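Local coordinates for LRR receptor-like serine/threonine-protein kinase RGI3 (Arabidopsis thaliana, PDB 5HZ0) that acts as a membrane receptor kinase for root-growth RGF peptide hormones, recruiting SERK co-receptors through its extracellular leucine-rich repeats to maintain the root stem cell niche, at residues E113-D118 against L135-A140; S15-K20 against L42-L47; K182-I187 against T206-L211; N210-Q215 against L232-L237. The protein carries 5 engineered substitutions. All blocks are in the same frame, centred on the assembly; numbering follows the deposited sequence.

All four contacts join neighbouring parallel strands along the inner face of the extracellular leucine-rich-repeat solenoid, towards its N-terminal end. Contact 2 comes first in the chain, followed by contacts 1, 3 and 4. Contacts 2 and 1 have centres about 19 Å apart, and contact 3 lies about 16 Å beyond contact 1, centre to centre. Contacts 3 and 4 touch, their centres about 10 Å apart, because both use strand 210-212; Asn210 and Leu211 belong to both. Contacts 2 and 4 are the farthest apart, at about 35 Å between centres. The series runs from the first repeats into the hormone site, since contacts 1 and 4 carry peptide-recognition residues.

Contact 1. Residues E113-D118 against L135-A140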
# COMPACT_ATOMS: atom_id res chain seq x y z
N GLU A 113 10.82 -31.20 -17.62
CA GLU A 113 10.75 -29.76 -17.40
C GLU A 113 10.18 -29.06 -18.65
O GLU A 113 10.64 -29.31 -19.77
CB GLU A 113 12.15 -29.23 -17.11
CG GLU A 113 12.97 -30.12 -16.19
CD GLU A 113 12.47 -30.10 -14.75
OE1 GLU A 113 11.85 -29.09 -14.36
OE2 GLU A 113 12.68 -31.08 -14.02
N LEU A 114 9.18 -28.21 -18.46
CA LEU A 114 8.69 -27.36 -19.55
C LEU A 114 8.55 -25.92 -19.07
O LEU A 114 7.67 -25.62 -18.25
CB LEU A 114 7.34 -27.87 -20.06
CG LEU A 114 6.58 -26.95 -21.03
CD1 LEU A 114 7.34 -26.84 -22.33
CD2 LEU A 114 5.14 -27.43 -21.26
N MET A 115 9.38 -25.02 -19.58
CA MET A 115 9.33 -23.62 -19.17
C MET A 115 8.92 -22.71 -20.33
O MET A 115 9.73 -22.43 -21.21
CB MET A 115 10.71 -23.17 -18.67
CG MET A 115 11.40 -24.17 -17.73
SD MET A 115 10.70 -24.11 -16.08
CE MET A 115 11.68 -25.35 -15.23
N LEU A 116 7.67 -22.26 -20.32
CA LEU A 116 7.16 -21.28 -21.30
C LEU A 116 6.96 -19.86 -20.75
O LEU A 116 6.54 -18.97 -21.48
CB LEU A 116 5.88 -21.78 -21.96
CG LEU A 116 6.03 -23.22 -22.47
CD1 LEU A 116 4.70 -23.77 -23.00
CD2 LEU A 116 7.14 -23.32 -23.52
N PHE A 117 7.27 -19.65 -19.48
CA PHE A 117 6.85 -18.43 -18.79
C PHE A 117 7.49 -17.15 -19.34
O PHE A 117 8.49 -17.20 -20.04
CB PHE A 117 7.07 -18.55 -17.27
CG PHE A 117 8.52 -18.60 -16.84
CD1 PHE A 117 9.22 -17.43 -16.60
CD2 PHE A 117 9.16 -19.81 -16.67
CE1 PHE A 117 10.55 -17.47 -16.20
CE2 PHE A 117 10.49 -19.85 -16.26
CZ PHE A 117 11.18 -18.68 -16.03
N ASP A 118 6.87 -16.01 -19.03
CA ASP A 118 7.34 -14.70 -19.51
C ASP A 118 7.46 -14.61 -21.05
O ASP A 118 8.52 -14.31 -21.60
CB ASP A 118 8.65 -14.28 -18.84
CG ASP A 118 8.46 -13.84 -17.39
OD1 ASP A 118 7.38 -13.32 -17.07
OD2 ASP A 118 9.39 -14.01 -16.58
N LEU A 135 6.03 -35.44 -16.82
CA LEU A 135 6.09 -34.01 -16.59
C LEU A 135 6.10 -33.72 -15.09
O LEU A 135 5.31 -34.26 -14.33
CB LEU A 135 4.94 -33.28 -17.26
CG LEU A 135 5.10 -31.76 -17.33
CD1 LEU A 135 6.40 -31.43 -18.08
CD2 LEU A 135 3.88 -31.12 -17.99
N GLN A 136 7.03 -32.88 -14.68
CA GLN A 136 7.25 -32.54 -13.28
C GLN A 136 6.97 -31.06 -13.04
O GLN A 136 6.23 -30.69 -12.14
CB GLN A 136 8.65 -32.95 -12.83
CG GLN A 136 8.80 -34.46 -12.62
CD GLN A 136 10.23 -34.88 -12.24
OE1 GLN A 136 10.93 -34.18 -11.52
NE2 GLN A 136 10.66 -36.04 -12.73
N VAL A 137 7.65 -30.22 -13.81
CA VAL A 137 7.47 -28.78 -13.76
C VAL A 137 6.88 -28.25 -15.07
O VAL A 137 7.45 -28.43 -16.14
CB VAL A 137 8.82 -28.07 -13.50
CG1 VAL A 137 8.67 -26.58 -13.63
CG2 VAL A 137 9.39 -28.44 -12.12
N LEU A 138 5.72 -27.61 -14.97
CA LEU A 138 5.18 -26.84 -16.07
C LEU A 138 4.96 -25.44 -15.54
O LEU A 138 4.16 -25.24 -14.62
CB LEU A 138 3.86 -27.44 -16.60
CG LEU A 138 2.77 -26.53 -17.22
CD1 LEU A 138 3.25 -25.71 -18.42
CD2 LEU A 138 1.58 -27.35 -17.60
N ARG A 139 5.69 -24.47 -16.07
CA ARG A 139 5.46 -23.09 -15.71
C ARG A 139 5.29 -22.27 -16.97
O ARG A 139 6.25 -22.05 -17.72
CB ARG A 139 6.65 -22.56 -14.93
CG ARG A 139 7.07 -23.46 -13.77
CD ARG A 139 8.32 -22.93 -13.12
NE ARG A 139 8.13 -21.54 -12.72
CZ ARG A 139 9.12 -20.69 -12.48
NH1 ARG A 139 8.83 -19.44 -12.14
NH2 ARG A 139 10.38 -21.07 -12.60
N ALA A 140 4.03 -21.89 -17.20
CA ALA A 140 3.56 -21.04 -18.32
C ALA A 140 3.12 -19.60 -17.98
O ALA A 140 2.56 -18.92 -18.83
CB ALA A 140 2.50 -21.75 -19.13
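Arg139 lies alongside Phe117, both side chains pointing the same way, and its guanidinium is laid flat on the phenyl ring. Starting at CB, the arginine first passes Phe117 CD2 at 4.1 Å. CG stands anti to the carbonyl carbon (chi1 -50°), and further out CD meets Met115 SD at 4.0 Å. The chain then bends at chi3. NE is hydrogen-bonded to a modified side chain of the bound peptide, which also packs on Phe117. Beyond it, NH2 comes within 3.9 Å of Phe117 CE2, which lies over one face of the guanidinium, toward its rim, while NH1 lies over a face of the phenyl ring. The two planes are only 22° apart, and CZ sits 4.5 Å from the centroid of the Phe117 ring, an off-centre cation-pi stack that would probably limit rotation of the guanidinium while NE reaches the hormone. Next to Arg139 on the same face, Val137 CG1 receives Met115 CE at 3.6 Å. On the other face Leu114 CD2 packs against Leu138 CD1 inside the solenoid. The backbones pair in parallel through Leu114 N to Val137 O, Arg139 N to Leu114 O and Leu116 N to Arg139 O. Phe117, Asp118, Arg139 and Ala140 all belong to the peptide-recognition motifs. The pair is continued by strand 89-91 beyond 113-115 and by strand 162-164 beyond 137-139.

Contact 2. Residues S15-K20 against L42-L47; sequences SEIQLK and LTLSSL
The first parallel pair of the leucine-rich-repeat solenoid is formed here, where Ile17 lies beside Leu42, Gln18 beside Thr43 and Leu19 beside Leu44 on strands 14-20 and 41-45. The short strand axes run 4.8 Å apart with 9° between their directions. Three nearly straight backbone bonds join them: Thr43 N to Ile17 O, Leu19 N to Thr43 O at 2.9 Å, and Ser45 N to Leu19 O. On the face that carries the leucines, Leu42 CG is anti to its backbone N (chi1 179°), and CD1 at the end of the chain meets Ile17 CB at 3.7 Å. Leu44 CD2 touches Leu19 CD1 at 4.0 Å, the two chains pointing the same way. The opposite face is more polar, with Gln18 OE1 3.7 Å from Thr43 OG1. Strand 65-67 continues the series beyond 41-45, while strand 6-8 runs antiparallel along the outer edge of 14-20. Farther along the second segment, Leu47 turns its methyls against the Leu19-Lys20 backbone. An alanine here, lacking CG and both methyls, would probably open a gap beside that backbone and leave Leu19 CB without its apolar partner. As deposited, Leu47 CD1 lies 4.1 Å from Leu19 CB, and Leu47 CD2 lies 3.9 Å from Lys20 CA.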
# COMPACT_ATOMS: atom_id res chain seq x y z
N SER A 15 28.25 -33.55 -28.91
CA SER A 15 27.26 -34.01 -27.95
C SER A 15 26.47 -32.83 -27.41
O SER A 15 25.25 -32.81 -27.49
CB SER A 15 27.97 -34.73 -26.80
OG SER A 15 27.12 -35.70 -26.20
N GLU A 16 27.18 -31.89 -26.80
CA GLU A 16 26.53 -30.76 -26.14
C GLU A 16 27.11 -29.42 -26.59
O GLU A 16 28.32 -29.26 -26.68
CB GLU A 16 26.67 -30.90 -24.62
CG GLU A 16 26.16 -32.24 -24.09
CD GLU A 16 26.28 -32.36 -22.58
OE1 GLU A 16 25.94 -33.44 -22.03
OE2 GLU A 16 26.70 -31.38 -21.94
N ILE A 17 26.21 -28.48 -26.87
CA ILE A 17 26.59 -27.11 -27.19
C ILE A 17 26.03 -26.18 -26.12
O ILE A 17 24.85 -26.24 -25.82
CB ILE A 17 26.02 -26.66 -28.55
CG1 ILE A 17 26.66 -27.43 -29.70
CG2 ILE A 17 26.22 -25.16 -28.75
CD1 ILE A 17 25.98 -27.18 -31.03
N GLN A 18 26.89 -25.35 -25.54
CA GLN A 18 26.45 -24.38 -24.55
C GLN A 18 27.10 -23.00 -24.65
O GLN A 18 28.33 -22.88 -24.57
CB GLN A 18 26.63 -24.92 -23.14
CG GLN A 18 26.52 -23.84 -22.10
CD GLN A 18 25.96 -24.35 -20.81
OE1 GLN A 18 25.30 -25.39 -20.78
NE2 GLN A 18 26.21 -23.62 -19.72
N LEU A 19 26.27 -21.97 -24.82
CA LEU A 19 26.73 -20.59 -24.78
C LEU A 19 25.73 -19.70 -24.03
O LEU A 19 24.56 -19.64 -24.39
CB LEU A 19 26.91 -20.05 -26.20
CG LEU A 19 27.94 -20.74 -27.10
CD1 LEU A 19 27.37 -20.96 -28.49
CD2 LEU A 19 29.25 -19.96 -27.17
N LYS A 20 26.19 -19.03 -22.97
CA LYS A 20 25.36 -18.04 -22.29
C LYS A 20 26.11 -16.82 -21.78
O LYS A 20 27.34 -16.81 -21.72
CB LYS A 20 24.55 -18.66 -21.14
CG LYS A 20 24.80 -20.11 -20.85
CD LYS A 20 24.05 -20.53 -19.60
CE LYS A 20 24.41 -19.61 -18.44
NZ LYS A 20 25.88 -19.53 -18.23
N LEU A 42 21.32 -28.65 -26.22
CA LEU A 42 21.56 -27.36 -26.86
C LEU A 42 21.12 -26.17 -26.01
O LEU A 42 19.92 -25.95 -25.79
CB LEU A 42 20.87 -27.31 -28.23
CG LEU A 42 21.03 -25.98 -28.98
CD1 LEU A 42 22.51 -25.64 -29.12
CD2 LEU A 42 20.34 -26.01 -30.34
N THR A 43 22.09 -25.39 -25.55
CA THR A 43 21.80 -24.21 -24.76
C THR A 43 22.38 -22.98 -25.44
O THR A 43 23.59 -22.77 -25.43
CB THR A 43 22.46 -24.29 -23.37
OG1 THR A 43 22.28 -25.61 -22.84
CG2 THR A 43 21.86 -23.27 -22.43
N LEU A 44 21.50 -22.18 -26.02
CA LEU A 44 21.84 -20.83 -26.42
C LEU A 44 20.93 -19.95 -25.59
O LEU A 44 19.74 -19.81 -25.90
CB LEU A 44 21.54 -20.64 -27.90
CG LEU A 44 21.99 -21.79 -28.80
CD1 LEU A 44 21.34 -21.69 -30.18
CD2 LEU A 44 23.52 -21.86 -28.92
N SER A 45 21.48 -19.31 -24.57
CA SER A 45 20.65 -18.65 -23.57
C SER A 45 21.28 -17.34 -23.16
O SER A 45 22.50 -17.23 -23.09
CB SER A 45 20.49 -19.56 -22.34
OG SER A 45 19.62 -18.98 -21.39
N SER A 46 20.44 -16.33 -22.91
CA SER A 46 20.92 -15.00 -22.55
C SER A 46 21.85 -14.45 -23.63
O SER A 46 22.87 -13.83 -23.32
CB SER A 46 21.63 -15.03 -21.19
OG SER A 46 20.89 -15.76 -20.23
N LEU A 47 21.53 -14.73 -24.89
CA LEU A 47 22.36 -14.28 -26.00
C LEU A 47 21.85 -13.04 -26.74
O LEU A 47 22.46 -12.63 -27.72
CB LEU A 47 22.65 -15.43 -26.97
CG LEU A 47 23.38 -16.60 -26.32
CD1 LEU A 47 23.70 -17.69 -27.33
CD2 LEU A 47 24.65 -16.13 -25.59

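Contact 3. Residues K182-I187 against T206-L211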
# COMPACT_ATOMS: atom_id res chain seq x y z
N LYS A 182 -0.87 -36.23 -7.02
CA LYS A 182 -0.60 -36.70 -5.68
C LYS A 182 0.78 -36.28 -5.26
O LYS A 182 1.15 -36.39 -4.10
CB LYS A 182 -0.76 -38.22 -5.62
CG LYS A 182 -1.91 -38.69 -4.74
CD LYS A 182 -3.23 -38.64 -5.47
CE LYS A 182 -4.40 -38.97 -4.54
NZ LYS A 182 -5.73 -38.88 -5.22
N ARG A 183 1.57 -35.85 -6.23
CA ARG A 183 2.88 -35.29 -5.96
C ARG A 183 3.04 -33.79 -6.09
O ARG A 183 4.13 -33.30 -5.86
CB ARG A 183 3.94 -36.01 -6.80
CG ARG A 183 3.81 -37.52 -6.70
CD ARG A 183 4.74 -38.21 -7.66
NE ARG A 183 5.62 -39.12 -6.96
CZ ARG A 183 6.50 -39.92 -7.56
NH1 ARG A 183 6.60 -39.91 -8.88
NH2 ARG A 183 7.27 -40.72 -6.83
N VAL A 184 1.99 -33.07 -6.50
CA VAL A 184 2.16 -31.62 -6.69
C VAL A 184 2.44 -30.88 -5.37
O VAL A 184 1.79 -31.10 -4.36
CB VAL A 184 1.01 -30.94 -7.52
CG1 VAL A 184 -0.15 -30.49 -6.62
CG2 VAL A 184 1.55 -29.76 -8.30
N GLN A 185 3.43 -30.01 -5.42
CA GLN A 185 3.90 -29.28 -4.25
C GLN A 185 3.45 -27.83 -4.26
O GLN A 185 2.98 -27.30 -3.25
CB GLN A 185 5.42 -29.41 -4.06
CG GLN A 185 5.85 -30.79 -3.55
CD GLN A 185 7.36 -30.92 -3.35
OE1 GLN A 185 8.05 -29.94 -3.10
NE2 GLN A 185 7.86 -32.14 -3.48
N THR A 186 3.73 -27.15 -5.37
CA THR A 186 3.29 -25.78 -5.55
C THR A 186 2.32 -25.63 -6.72
O THR A 186 2.63 -25.97 -7.87
CB THR A 186 4.50 -24.86 -5.76
OG1 THR A 186 5.32 -24.89 -4.58
CG2 THR A 186 4.04 -23.43 -6.02
N ILE A 187 1.13 -25.11 -6.43
CA ILE A 187 0.22 -24.66 -7.47
C ILE A 187 0.16 -23.12 -7.45
O ILE A 187 -0.39 -22.52 -6.51
CB ILE A 187 -1.20 -25.24 -7.27
CG1 ILE A 187 -1.19 -26.76 -7.43
CG2 ILE A 187 -2.21 -24.62 -8.26
CD1 ILE A 187 -2.54 -27.41 -7.22
N THR A 206 -1.73 -34.79 -1.72
CA THR A 206 -1.26 -35.05 -0.37
C THR A 206 0.02 -34.29 -0.05
O THR A 206 0.27 -33.90 1.09
CB THR A 206 -1.12 -36.56 -0.07
OG1 THR A 206 0.16 -37.06 -0.50
CG2 THR A 206 -2.22 -37.34 -0.74
N GLU A 207 0.81 -34.06 -1.09
CA GLU A 207 2.08 -33.34 -1.02
C GLU A 207 1.97 -31.82 -1.16
O GLU A 207 2.99 -31.13 -1.16
CB GLU A 207 3.00 -33.87 -2.10
CG GLU A 207 3.29 -35.33 -1.93
CD GLU A 207 4.10 -35.60 -0.67
OE1 GLU A 207 5.32 -35.27 -0.65
OE2 GLU A 207 3.54 -36.13 0.32
N LEU A 208 0.76 -31.29 -1.33
CA LEU A 208 0.62 -29.84 -1.50
C LEU A 208 1.20 -29.05 -0.34
O LEU A 208 0.88 -29.28 0.82
CB LEU A 208 -0.82 -29.43 -1.75
CG LEU A 208 -0.98 -28.01 -2.29
CD1 LEU A 208 -0.26 -27.92 -3.63
CD2 LEU A 208 -2.45 -27.70 -2.43
N GLN A 209 2.05 -28.09 -0.69
CA GLN A 209 2.80 -27.27 0.24
C GLN A 209 2.34 -25.83 0.14
O GLN A 209 2.11 -25.18 1.16
CB GLN A 209 4.33 -27.40 0.03
CG GLN A 209 4.83 -28.82 0.29
CD GLN A 209 6.35 -28.95 0.41
OE1 GLN A 209 7.09 -27.97 0.31
NE2 GLN A 209 6.82 -30.18 0.63
N ASN A 210 2.34 -25.31 -1.10
CA ASN A 210 2.02 -23.91 -1.37
C ASN A 210 0.85 -23.71 -2.35
O ASN A 210 0.93 -24.07 -3.52
CB ASN A 210 3.27 -23.18 -1.91
CG ASN A 210 4.52 -23.48 -1.12
OD1 ASN A 210 4.64 -23.11 0.04
ND2 ASN A 210 5.46 -24.18 -1.75
N LEU A 211 -0.23 -23.12 -1.86
CA LEU A 211 -1.38 -22.84 -2.71
C LEU A 211 -1.53 -21.32 -2.94
O LEU A 211 -1.82 -20.59 -2.00
CB LEU A 211 -2.63 -23.45 -2.08
CG LEU A 211 -3.94 -23.28 -2.86
CD1 LEU A 211 -3.79 -23.79 -4.27
CD2 LEU A 211 -5.09 -24.00 -2.16
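Thr186 and Asn210 meet at the tightly knit end of this contact, where Asn210 ND2 gives a nearly straight hydrogen bond of 2.9 Å to Thr186 OG1. The hydroxyl oxygen lies almost in the plane of the amide. The other amide atom of Asn210, OD1, is hydrogen-bonded to Ser234. Just before the strands pair, Gln185 O accepts two N-H groups, Gln209 N at 2.8 Å in the carbonyl plane on a lone pair and Asn210 N at 3.0 Å. Ile187 N in turn bonds to Asn210 O. On the buried side Leu208 CD1 packs 3.9 Å from Val184 CG1 and 4.1 Å from Ile187 CG1, with the Ile187 chain across it at about a right angle. The solvent side is looser. Gln185 and Gln209 run side by side with amide planes 18° apart, yet Gln185 OE1 stays 3.9 Å from Gln209 NE2. Farther out, exposed Lys182 and Thr206 touch lightly through Lys182 CG and Thr206 CG2, 4.2 Å apart, and the lysine amine turns to Gly179 instead. Glu207 is better covered: its CB and CG pack against the Lys182 carbonyl oxygen, while its carboxylate forms a salt bridge with Lys231 of the following repeat. Strand 162-164 lies beyond 186-188 in the solenoid, and strand 234-236 beyond 210-212.

Contact 4. Residues N210-Q215 against L232-L237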
# COMPACT_ATOMS: atom_id res chain seq x y z
N ASN A 210 2.34 -25.31 -1.10
CA ASN A 210 2.02 -23.91 -1.37
C ASN A 210 0.85 -23.71 -2.35
O ASN A 210 0.93 -24.07 -3.52
CB ASN A 210 3.27 -23.18 -1.91
CG ASN A 210 4.52 -23.48 -1.12
OD1 ASN A 210 4.64 -23.11 0.04
ND2 ASN A 210 5.46 -24.18 -1.75
N LEU A 211 -0.23 -23.12 -1.86
CA LEU A 211 -1.38 -22.84 -2.71
C LEU A 211 -1.53 -21.32 -2.94
O LEU A 211 -1.82 -20.59 -2.00
CB LEU A 211 -2.63 -23.45 -2.08
CG LEU A 211 -3.94 -23.28 -2.86
CD1 LEU A 211 -3.79 -23.79 -4.27
CD2 LEU A 211 -5.09 -24.00 -2.16
N TYR A 212 -1.25 -20.84 -4.15
CA TYR A 212 -1.39 -19.42 -4.45
C TYR A 212 -2.44 -19.25 -5.52
O TYR A 212 -2.16 -19.46 -6.70
CB TYR A 212 -0.07 -18.82 -4.97
CG TYR A 212 1.19 -19.19 -4.18
CD1 TYR A 212 1.15 -19.41 -2.81
CD2 TYR A 212 2.42 -19.30 -4.82
CE1 TYR A 212 2.28 -19.74 -2.10
CE2 TYR A 212 3.56 -19.64 -4.12
CZ TYR A 212 3.48 -19.85 -2.77
OH TYR A 212 4.61 -20.18 -2.08
N LEU A 213 -3.64 -18.88 -5.08
CA LEU A 213 -4.76 -18.48 -5.93
C LEU A 213 -5.14 -17.00 -5.86
O LEU A 213 -6.26 -16.64 -6.22
CB LEU A 213 -5.96 -19.40 -5.69
CG LEU A 213 -5.55 -20.85 -5.93
CD1 LEU A 213 -6.66 -21.82 -5.58
CD2 LEU A 213 -5.09 -21.03 -7.39
N TYR A 214 -4.30 -16.17 -5.28
CA TYR A 214 -4.71 -14.78 -5.04
C TYR A 214 -4.99 -13.95 -6.30
O TYR A 214 -4.56 -14.29 -7.41
CB TYR A 214 -3.74 -14.06 -4.10
CG TYR A 214 -2.33 -13.87 -4.63
CD1 TYR A 214 -1.36 -14.85 -4.46
CD2 TYR A 214 -1.98 -12.70 -5.27
CE1 TYR A 214 -0.07 -14.66 -4.93
CE2 TYR A 214 -0.70 -12.50 -5.74
CZ TYR A 214 0.25 -13.48 -5.57
OH TYR A 214 1.52 -13.26 -6.04
N GLN A 215 -5.76 -12.87 -6.12
CA GLN A 215 -6.13 -11.97 -7.23
C GLN A 215 -6.84 -12.65 -8.41
O GLN A 215 -6.45 -12.52 -9.56
CB GLN A 215 -4.92 -11.18 -7.70
CG GLN A 215 -4.47 -10.16 -6.68
CD GLN A 215 -3.40 -9.26 -7.20
OE1 GLN A 215 -2.45 -9.73 -7.84
NE2 GLN A 215 -3.53 -7.96 -6.95
N LEU A 232 1.05 -28.83 4.06
CA LEU A 232 0.73 -27.45 3.69
C LEU A 232 1.54 -26.39 4.45
O LEU A 232 1.60 -26.41 5.67
CB LEU A 232 -0.77 -27.18 3.90
CG LEU A 232 -1.36 -25.89 3.33
CD1 LEU A 232 -1.18 -25.88 1.82
CD2 LEU A 232 -2.84 -25.74 3.70
N GLN A 233 2.13 -25.46 3.72
CA GLN A 233 2.98 -24.44 4.34
C GLN A 233 2.42 -23.04 4.12
O GLN A 233 2.25 -22.27 5.07
CB GLN A 233 4.45 -24.54 3.88
CG GLN A 233 4.99 -25.97 3.94
CD GLN A 233 6.50 -26.07 3.74
OE1 GLN A 233 7.19 -25.06 3.62
NE2 GLN A 233 7.01 -27.29 3.70
N SER A 234 2.22 -22.66 2.87
CA SER A 234 1.72 -21.33 2.60
C SER A 234 0.42 -21.36 1.80
O SER A 234 0.29 -22.07 0.79
CB SER A 234 2.78 -20.49 1.89
OG SER A 234 3.18 -21.09 0.68
N LEU A 235 -0.55 -20.63 2.29
CA LEU A 235 -1.84 -20.55 1.63
C LEU A 235 -2.10 -19.07 1.28
O LEU A 235 -2.38 -18.25 2.17
CB LEU A 235 -2.89 -21.12 2.59
CG LEU A 235 -4.29 -21.49 2.11
CD1 LEU A 235 -4.23 -22.52 1.00
CD2 LEU A 235 -5.12 -22.01 3.28
N LEU A 236 -1.99 -18.70 0.01
CA LEU A 236 -2.35 -17.33 -0.38
C LEU A 236 -3.61 -17.38 -1.22
O LEU A 236 -3.57 -17.67 -2.42
CB LEU A 236 -1.22 -16.66 -1.17
CG LEU A 236 0.12 -16.44 -0.47
CD1 LEU A 236 1.19 -15.96 -1.44
CD2 LEU A 236 -0.03 -15.47 0.68
N LEU A 237 -4.71 -16.94 -0.63
CA LEU A 237 -6.01 -16.89 -1.24
C LEU A 237 -6.56 -15.46 -1.32
O LEU A 237 -7.70 -15.25 -1.57
CB LEU A 237 -6.94 -17.83 -0.45
CG LEU A 237 -6.71 -19.33 -0.32
CD1 LEU A 237 -7.87 -19.91 0.23
CD2 LEU A 237 -6.43 -20.00 -1.58
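Asn210 opens the pairing by accepting a hydrogen bond from Ser234 OG at OD1, 2.6 Å away. Leu211 follows on the interior face, where its CD2 packs against Leu235 CD1 at 3.6 Å; its backbone bonds to both sides of Leu235, N to Ser234 O and O to Leu236 N. Tyr212 returns to the face of Asn210, and its OH donates to Ser234 OG over 3.2 Å. The serine oxygen lies at the ring edge, in plane, while Tyr212 CD1 meets Leu236 CD1 at 3.7 Å. An alanine in place of Tyr212 would probably leave Ser234 OG without its tyrosine donor and uncover one side of Leu236. Leu213 turns back inward, its CB 4.2 Å from Leu237 CD2 and its N bonded to Leu236 O. Tyr214 CG sits between the backbone N and the carbonyl carbon (chi1 65°), and ring atom CD1 reaches Leu236 CB at 3.8 Å. Its ring also stacks with Tyr190 and Trp238, and its OH is hydrogen-bonded to the backbone of the bound peptide. Leu213 O accepts from Asn216 and Asn240, part of the asparagine ladder of leucine-rich repeats, whose LxxLxLxxN segments here present Tyr212 and Tyr214 to the hormone.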